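Local coordinates for RNA-binding protein RMD9, mitochondrial (Saccharomyces cerevisiae S288C, PDB 7A9X) that binds a dodecameric sequence element in the 3'-UTRs of yeast mitochondrial mRNAs and takes part in the processing or stability of these transcripts, at residues G395-K398 against I399-P402. Residues are numbered along the deposited sequence; the frame is centred on the assembly and turned at random.
Sequences GVKK and IDEP. With nucleotides of chain B.
From Lys397 to Asp400 the backbone runs extended between the last turn of helix 379-396 and the first of helix 401-410, a span that the Lys397 side chain bridges to the Asp400 carboxylate. It offers a compact example of how a lysine can staple a loop to the cap of the following helix. The Lys397 chain leaves its backbone with CG between N and the carbonyl carbon (chi1 59°), then bends at its last two torsions, which carries the ammonium forward alongside the linker to Lys398 O and Asp400. Lys397 NZ donates to Lys398 O at 2.6 Å, nearly in line with the carbonyl (169° at the oxygen). The same NZ makes a salt bridge with Asp400 OD1 at 2.7 Å. The two side chains cross at about a right angle, and the ammonium meets OD1 on its anti side, tilted 32° out of the carboxylate plane. Asp400 itself is the N-cap of the next helix: its OD2 takes a weak hydrogen bond from the backbone N of Phe403, while OD1 is also bonded to the hydroxyl of Tyr393 in the preceding helix. Ile399, by contrast, turns from the linker to pack on Tyr393, Tyr430 and Ile432. Just beyond the cap, Pro402 lies against the RNA, its CA 3.5 Å from O2 of U10 of chain B. Cut back to an alanine here, the Lys397 side chain loses its ammonium, which is likely to leave the buried Asp400 carboxylate without its cationic mate and the Lys398 carbonyl without this donor. Shared between ammonium, hydroxyl and helix start, the Asp400 charge is likely to be stabilised, and through Tyr393 it joins helix 379-396 to helix 401-410, probably the junction of the sixth and seventh PPR repeats.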
loop_
_atom_site.group_PDB
_atom_site.type_symbol
_atom_site.label_atom_id
_atom_site.label_comp_id
_atom_site.label_asym_id
_atom_site.label_seq_id
_atom_site.Cartn_x
_atom_site.Cartn_y
_atom_site.Cartn_z
ATOM N N GLY A 395 -1.070 26.702 -1.056
ATOM C CA GLY A 395 -1.645 27.326 -2.235
ATOM C C GLY A 395 -2.421 26.377 -3.123
ATOM O O GLY A 395 -3.218 26.832 -3.948
ATOM N N VAL A 396 -2.208 25.074 -2.973
ATOM C CA VAL A 396 -2.909 24.089 -3.790
ATOM C C VAL A 396 -4.200 23.632 -3.124
ATOM O O VAL A 396 -5.241 23.539 -3.777
ATOM C CB VAL A 396 -1.975 22.898 -4.085
ATOM C CG1 VAL A 396 -2.695 21.850 -4.921
ATOM C CG2 VAL A 396 -0.713 23.376 -4.785
ATOM N N LYS A 397 -4.155 23.354 -1.824
ATOM C CA LYS A 397 -5.302 22.807 -1.114
ATOM C C LYS A 397 -5.135 23.085 0.371
ATOM O O LYS A 397 -4.078 23.528 0.826
ATOM C CB LYS A 397 -5.444 21.303 -1.366
ATOM C CG LYS A 397 -4.216 20.503 -0.948
ATOM C CD LYS A 397 -4.383 19.019 -1.228
ATOM C CE LYS A 397 -5.400 18.376 -0.297
ATOM N NZ LYS A 397 -4.931 18.339 1.115
ATOM N N LYS A 398 -6.202 22.822 1.123
ATOM C CA LYS A 398 -6.097 22.815 2.574
ATOM C C LYS A 398 -5.182 21.680 3.009
ATOM O O LYS A 398 -5.242 20.573 2.468
ATOM C CB LYS A 398 -7.477 22.661 3.216
ATOM C CG LYS A 398 -8.348 23.906 3.141
ATOM C CD LYS A 398 -9.669 23.703 3.869
ATOM C CE LYS A 398 -10.528 24.957 3.816
ATOM N NZ LYS A 398 -11.805 24.794 4.567
ATOM N N ILE A 399 -4.320 21.962 3.985
ATOM C CA ILE A 399 -3.323 20.980 4.393
ATOM C C ILE A 399 -4.004 19.837 5.131
ATOM O O ILE A 399 -4.849 20.053 6.009
ATOM C CB ILE A 399 -2.234 21.637 5.252
ATOM C CG1 ILE A 399 -1.522 22.732 4.455
ATOM C CG2 ILE A 399 -1.228 20.598 5.716
ATOM C CD1 ILE A 399 -0.374 23.378 5.196
ATOM N N ASP A 400 -3.656 18.614 4.757
ATOM C CA ASP A 400 -4.105 17.420 5.452
ATOM C C ASP A 400 -3.097 17.037 6.529
ATOM O O ASP A 400 -1.931 17.441 6.497
ATOM C CB ASP A 400 -4.286 16.270 4.466
ATOM C CG ASP A 400 -3.158 16.195 3.454
ATOM O OD1 ASP A 400 -3.042 17.120 2.622
ATOM O OD2 ASP A 400 -2.371 15.229 3.507
ATOM N N GLU A 401 -3.556 16.244 7.487
ATOM C CA GLU A 401 -2.694 15.871 8.601
ATOM C C GLU A 401 -1.510 15.001 8.184
ATOM O O GLU A 401 -0.403 15.209 8.698
ATOM C CB GLU A 401 -3.495 15.161 9.693
ATOM C CG GLU A 401 -2.838 15.266 11.056
ATOM C CD GLU A 401 -3.250 14.159 11.995
ATOM O OE1 GLU A 401 -3.345 12.996 11.542
ATOM O OE2 GLU A 401 -3.478 14.456 13.187
ATOM N N PRO A 402 -1.677 14.012 7.292
ATOM C CA PRO A 402 -0.507 13.209 6.897
ATOM C C PRO A 402 0.626 14.030 6.303
ATOM O O PRO A 402 1.790 13.635 6.434
ATOM C CB PRO A 402 -1.091 12.224 5.875
ATOM C CG PRO A 402 -2.500 12.064 6.296
ATOM C CD PRO A 402 -2.921 13.435 6.744
ATOM P P U B 10 3.111 4.184 5.430
ATOM O OP1 U B 10 4.500 3.659 5.468
ATOM O OP2 U B 10 2.015 3.387 6.042
ATOM O "O5'" U B 10 3.117 5.628 6.106
ATOM C "C5'" U B 10 4.193 6.534 5.902
ATOM C "C4'" U B 10 4.043 7.755 6.774
ATOM O "O4'" U B 10 2.769 8.383 6.490
ATOM C "C3'" U B 10 4.018 7.490 8.273
ATOM O "O3'" U B 10 5.322 7.444 8.831
ATOM C "C2'" U B 10 3.174 8.637 8.823
ATOM O "O2'" U B 10 3.967 9.794 9.038
ATOM C "C1'" U B 10 2.205 8.908 7.670
ATOM N N1 U B 10 0.875 8.287 7.872
ATOM C C2 U B 10 -0.134 9.087 8.373
ATOM O O2 U B 10 0.031 10.260 8.657
ATOM N N3 U B 10 -1.346 8.460 8.528
ATOM C C4 U B 10 -1.642 7.145 8.236
ATOM O O4 U B 10 -2.782 6.726 8.432
ATOM C C5 U B 10 -0.545 6.383 7.720
ATOM C C6 U B 10 0.645 6.967 7.557
#